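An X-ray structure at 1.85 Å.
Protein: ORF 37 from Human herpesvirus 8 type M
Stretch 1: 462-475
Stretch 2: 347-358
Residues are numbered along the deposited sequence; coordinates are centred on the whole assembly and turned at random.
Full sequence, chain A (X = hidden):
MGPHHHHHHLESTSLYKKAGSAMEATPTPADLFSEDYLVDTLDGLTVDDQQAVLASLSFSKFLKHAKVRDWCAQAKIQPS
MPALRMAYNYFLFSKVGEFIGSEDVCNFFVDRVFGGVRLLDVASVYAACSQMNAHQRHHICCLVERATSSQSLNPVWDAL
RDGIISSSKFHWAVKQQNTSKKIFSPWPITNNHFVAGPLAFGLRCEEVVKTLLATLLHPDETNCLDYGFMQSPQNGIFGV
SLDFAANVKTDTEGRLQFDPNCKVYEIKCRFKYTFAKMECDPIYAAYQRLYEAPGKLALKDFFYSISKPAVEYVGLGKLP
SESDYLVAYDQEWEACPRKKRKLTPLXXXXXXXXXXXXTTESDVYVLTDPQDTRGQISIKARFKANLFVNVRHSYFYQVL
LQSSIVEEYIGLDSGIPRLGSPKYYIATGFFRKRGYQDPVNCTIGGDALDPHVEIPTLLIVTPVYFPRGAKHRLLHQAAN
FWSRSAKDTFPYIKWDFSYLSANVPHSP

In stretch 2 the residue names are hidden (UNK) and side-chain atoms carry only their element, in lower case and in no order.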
# COMPACT_ATOMS: atom_id res chain seq x y z
N THR A 462 10.90 10.41 -5.93
CA THR A 462 11.22 11.14 -4.72
C THR A 462 11.53 10.14 -3.58
O THR A 462 10.66 9.32 -3.25
CB THR A 462 10.03 12.07 -4.33
OG1 THR A 462 9.75 12.98 -5.42
CG2 THR A 462 10.33 12.87 -3.08
N PRO A 463 12.75 10.19 -3.00
CA PRO A 463 13.11 9.37 -1.83
C PRO A 463 12.31 9.74 -0.57
O PRO A 463 11.86 10.89 -0.42
CB PRO A 463 14.62 9.66 -1.63
CG PRO A 463 14.87 10.92 -2.30
CD PRO A 463 13.89 11.02 -3.45
N VAL A 464 12.10 8.76 0.31
CA VAL A 464 11.43 8.98 1.59
C VAL A 464 12.24 8.23 2.67
O VAL A 464 12.49 7.05 2.54
CB VAL A 464 9.95 8.45 1.63
CG1 VAL A 464 9.23 8.99 2.89
CG2 VAL A 464 9.14 8.88 0.37
N TYR A 465 12.65 8.95 3.71
CA TYR A 465 13.39 8.38 4.85
C TYR A 465 12.56 8.47 6.13
O TYR A 465 11.78 9.41 6.28
CB TYR A 465 14.75 9.09 5.02
CG TYR A 465 15.61 9.08 3.76
CD1 TYR A 465 16.47 8.02 3.48
CD2 TYR A 465 15.56 10.14 2.86
CE1 TYR A 465 17.27 8.02 2.32
CE2 TYR A 465 16.33 10.15 1.70
CZ TYR A 465 17.18 9.09 1.43
OH TYR A 465 17.97 9.11 0.28
N PHE A 466 12.73 7.50 7.04
CA PHE A 466 11.92 7.40 8.28
C PHE A 466 12.77 7.25 9.55
O PHE A 466 13.29 6.15 9.84
CB PHE A 466 10.89 6.25 8.20
CG PHE A 466 10.04 6.28 6.97
CD1 PHE A 466 8.99 7.19 6.86
CD2 PHE A 466 10.30 5.41 5.91
CE1 PHE A 466 8.23 7.23 5.69
CE2 PHE A 466 9.54 5.43 4.76
CZ PHE A 466 8.52 6.36 4.64
N PRO A 467 12.89 8.35 10.34
CA PRO A 467 13.61 8.26 11.62
C PRO A 467 12.95 7.22 12.52
O PRO A 467 11.72 7.07 12.48
CB PRO A 467 13.48 9.68 12.21
CG PRO A 467 13.04 10.56 11.07
CD PRO A 467 12.28 9.67 10.12
N ARG A 468 13.74 6.50 13.31
CA ARG A 468 13.22 5.35 14.07
C ARG A 468 12.25 5.74 15.16
O ARG A 468 11.23 5.06 15.36
CB ARG A 468 14.36 4.55 14.69
CG ARG A 468 14.95 3.55 13.73
CD ARG A 468 16.11 2.82 14.41
NE ARG A 468 17.21 2.59 13.48
CZ ARG A 468 18.50 2.60 13.81
NH1 ARG A 468 18.87 2.85 15.07
NH2 ARG A 468 19.42 2.38 12.88
N GLY A 469 12.60 6.79 15.89
CA GLY A 469 11.79 7.27 16.99
C GLY A 469 10.45 7.75 16.47
O GLY A 469 9.41 7.56 17.11
N ALA A 470 10.47 8.37 15.28
CA ALA A 470 9.26 8.90 14.67
C ALA A 470 8.33 7.74 14.30
O ALA A 470 7.16 7.77 14.64
CB ALA A 470 9.59 9.73 13.44
N LYS A 471 8.85 6.71 13.64
CA LYS A 471 8.04 5.52 13.33
C LYS A 471 7.46 4.87 14.56
O LYS A 471 6.28 4.50 14.59
CB LYS A 471 8.87 4.46 12.62
CG LYS A 471 8.93 4.63 11.15
CD LYS A 471 10.05 3.79 10.61
CE LYS A 471 9.59 2.50 10.04
NZ LYS A 471 10.66 1.89 9.21
N HIS A 472 8.30 4.69 15.58
CA HIS A 472 7.84 4.08 16.84
C HIS A 472 6.64 4.84 17.44
O HIS A 472 5.66 4.22 17.85
CB HIS A 472 9.01 3.94 17.83
CG HIS A 472 8.60 3.39 19.16
ND1 HIS A 472 8.24 4.19 20.23
CD2 HIS A 472 8.52 2.11 19.61
CE1 HIS A 472 7.95 3.43 21.27
NE2 HIS A 472 8.10 2.17 20.92
N ARG A 473 6.71 6.17 17.48
CA ARG A 473 5.63 6.96 18.11
C ARG A 473 4.31 6.86 17.32
O ARG A 473 3.24 6.67 17.89
CB ARG A 473 6.04 8.43 18.26
CG ARG A 473 5.07 9.14 19.22
CD ARG A 473 5.13 10.64 19.15
NE ARG A 473 6.32 11.18 19.79
CZ ARG A 473 6.63 12.47 19.77
NH1 ARG A 473 5.80 13.34 19.17
NH2 ARG A 473 7.74 12.91 20.35
N LEU A 474 4.41 6.98 16.01
CA LEU A 474 3.22 6.98 15.13
C LEU A 474 2.53 5.61 15.14
O LEU A 474 1.28 5.52 15.22
CB LEU A 474 3.60 7.42 13.70
CG LEU A 474 4.13 8.85 13.59
CD1 LEU A 474 4.61 9.14 12.15
CD2 LEU A 474 3.06 9.90 14.00
N LEU A 475 3.32 4.53 15.10
CA LEU A 475 2.73 3.15 15.14
C LEU A 475 2.06 2.93 16.50
O LEU A 475 0.97 2.34 16.56
CB LEU A 475 3.79 2.06 14.89
CG LEU A 475 4.42 1.94 13.50
CD1 LEU A 475 5.73 1.06 13.56
CD2 LEU A 475 3.39 1.38 12.49
N UNK A 347 5.84 20.32 17.66
CA UNK A 347 6.03 19.71 16.36
C UNK A 347 7.42 19.08 16.23
O UNK A 347 7.98 19.10 15.13
c UNK A 347 3.28 20.64 14.70
n UNK A 347 4.05 22.54 15.45
c UNK A 347 2.76 22.71 15.21
c UNK A 347 4.41 21.25 15.13
n UNK A 347 2.27 21.57 14.75
c UNK A 347 5.83 20.75 15.26
N UNK A 348 7.95 18.52 17.33
CA UNK A 348 9.31 17.94 17.31
C UNK A 348 9.47 16.71 16.38
O UNK A 348 10.50 16.57 15.71
o UNK A 348 7.86 16.58 19.39
n UNK A 348 9.71 16.18 20.65
c UNK A 348 9.06 16.77 19.62
c UNK A 348 9.90 17.72 18.73
N UNK A 349 8.44 15.87 16.30
CA UNK A 349 8.45 14.75 15.35
C UNK A 349 8.52 15.27 13.90
O UNK A 349 9.32 14.78 13.12
c UNK A 349 7.23 13.85 15.55
c UNK A 349 6.44 12.70 13.43
c UNK A 349 6.54 11.46 15.60
c UNK A 349 7.17 12.54 14.76
N UNK A 350 7.71 16.28 13.57
CA UNK A 350 7.76 16.90 12.24
C UNK A 350 9.14 17.46 11.91
O UNK A 350 9.70 17.19 10.83
c UNK A 350 6.91 18.81 10.78
c UNK A 350 5.26 17.26 11.80
c UNK A 350 5.15 16.42 10.53
c UNK A 350 6.62 17.95 12.00
N UNK A 351 9.73 18.20 12.85
CA UNK A 351 11.06 18.75 12.66
C UNK A 351 12.10 17.67 12.33
O UNK A 351 12.92 17.83 11.41
n UNK A 351 11.63 24.05 14.63
n UNK A 351 10.20 23.48 16.35
n UNK A 351 11.74 21.94 15.64
c UNK A 351 11.19 23.16 15.54
c UNK A 351 11.49 19.54 13.89
c UNK A 351 12.34 20.73 13.55
c UNK A 351 12.84 21.44 14.81
N UNK A 352 12.03 16.56 13.06
CA UNK A 352 12.95 15.42 12.89
C UNK A 352 12.77 14.78 11.50
O UNK A 352 13.75 14.42 10.83
o UNK A 352 15.55 14.05 14.49
o UNK A 352 15.12 11.97 15.14
c UNK A 352 12.71 14.41 14.01
c UNK A 352 13.43 13.07 13.88
c UNK A 352 14.79 13.04 14.55
N UNK A 353 11.52 14.66 11.06
CA UNK A 353 11.24 14.09 9.76
C UNK A 353 11.74 15.02 8.66
O UNK A 353 12.26 14.55 7.65
c UNK A 353 9.73 13.81 9.58
s UNK A 353 9.05 12.46 10.62
N UNK A 354 11.57 16.34 8.82
CA UNK A 354 12.10 17.29 7.83
C UNK A 354 13.63 17.18 7.76
O UNK A 354 14.20 17.12 6.68
c UNK A 354 12.39 19.73 7.15
c UNK A 354 9.47 20.14 8.24
c UNK A 354 10.12 18.86 7.75
c UNK A 354 11.62 18.74 8.05
N UNK A 355 14.27 17.14 8.94
CA UNK A 355 15.72 16.95 9.05
C UNK A 355 16.25 15.79 8.20
O UNK A 355 17.31 15.90 7.57
c UNK A 355 16.13 16.75 10.53
c UNK A 355 18.26 18.03 10.35
c UNK A 355 17.96 16.35 12.21
c UNK A 355 17.64 16.69 10.76
N UNK A 356 15.52 14.68 8.18
CA UNK A 356 15.91 13.47 7.46
C UNK A 356 15.37 13.38 6.03
O UNK A 356 15.66 12.40 5.32
n UNK A 356 17.98 11.50 10.86
c UNK A 356 17.51 11.29 9.58
c UNK A 356 17.16 12.34 11.48
c UNK A 356 15.49 12.24 8.26
n UNK A 356 16.20 12.69 10.64
c UNK A 356 16.38 12.02 9.45
N UNK A 357 14.60 14.40 5.62
CA UNK A 357 14.02 14.44 4.28
C UNK A 357 14.26 15.79 3.60
O UNK A 357 13.33 16.41 3.06
n UNK A 357 11.91 12.33 5.81
c UNK A 357 12.53 14.10 4.29
c UNK A 357 12.27 12.64 4.57
o UNK A 357 12.42 11.78 3.68
N UNK A 358 15.50 16.24 3.63
CA UNK A 358 15.84 17.52 3.01
C UNK A 358 17.23 17.54 2.38
O UNK A 358 17.79 18.62 2.20
c UNK A 358 15.62 18.67 4.00
o UNK A 358 16.28 18.41 5.23
O HOH W 1 5.88 16.02 17.82
O HOH W 2 14.16 12.70 1.28

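Position 347 carries one carbon leading to a five-membered ring of three carbons and two nitrogens, an imidazole; it makes no contact with stretch 1. It is His347, at the N-cap position.

Position 348 has two carbons, the second bearing one oxygen and one nitrogen, and its oxygen lies near the Arg473 guanidinium. A carboxamide this short is asparagine, Asn348. Its CB points sideways, but the amide end comes nearer, with OD1 3.8 Å from Arg473 NH2, near the guanidinium plane. Water 1 bridges the two side chains: its oxygen donates to Asn348 OD1 (2.6 Å) and accepts from Arg473 NH1 (3.0 Å).

At 349, four carbons fork at the second, and one terminal carbon packs on Ala470. The fork identifies Leu349. Its CD1 lies 3.8 Å from Ala470 CA and also approaches Arg473 CD (3.9 Å), lying over one face of the guanidinium, and Leu474 CG (4.1 Å), while Leu349 CG packs 3.9 Å from Ala470 CB.

Position 350 also has four carbons, but the fork is at the first and one arm is two carbons long: Ile350. Its CB points away, and it makes no contact with stretch 1.

Three carbons, a nitrogen, and a carbon bearing two more nitrogens mark 351 as Arg351, out of reach of stretch 1.

Position 352 has three carbons, the third carrying two oxygens, a carboxylate one methylene longer than aspartate's, and its second carbon packs on Pro467. This is Glu352; its CG rests 3.8 Å from Pro467 CB.

At 353 a single carbon bears a sulfur, which sits near Ala470 and Pro467. This defines Cys353. The SG lies 4.0 Å from Ala470 CB and 4.3 Å from Pro467 CD.

Position 354 repeats the four-carbon pattern forked at the first carbon, with one longer arm: Ile354, out of reach.

Position 355 has four carbons forked at the second, hence Leu355; it makes no contact.

Position 356 is another one-carbon stem with a ring of three carbons and two nitrogens, one nitrogen lying near Pro467. His356 places ND1 3.8 Å from Pro467 CG, and His356 ND1 also donates to Glu352 O (3.0 Å, 166°), which anchors the ring against its own helix.

Position 357 has two carbons, the second carrying one oxygen and one nitrogen, and its end reaches the backbone of Tyr465. Asn357 accepts from Tyr465 N at OD1 (2.8 Å, 169°) and donates from ND2 to Tyr465 O (3.0 Å, 167°). Asn357 ND2 also donates to Cys353 O (2.9 Å).

Position 358 has one carbon and one oxygen: Ser358. Its CA-to-CB bond points away from stretch 1, and OG donates to Ile354 O (2.8 Å).

The contact buries 545 Å² and divides into two parts. The helices cross at 138° with axes 9.9 Å apart at closest approach. Ala470 CA and Leu349 CA are 5.9 Å apart, and Leu349 and Cys353 pack around Ala470, whose CB meets Leu349 CG (3.9 Å) and Cys353 SG (4.0 Å). Beyond Pro467, the paired, nearly linear bonds of Asn357 clasp both polar backbone atoms of Tyr465, tying the segment before the helix to Asn357.

Stretch 2, residues 347-358: HNLIRECILHNS
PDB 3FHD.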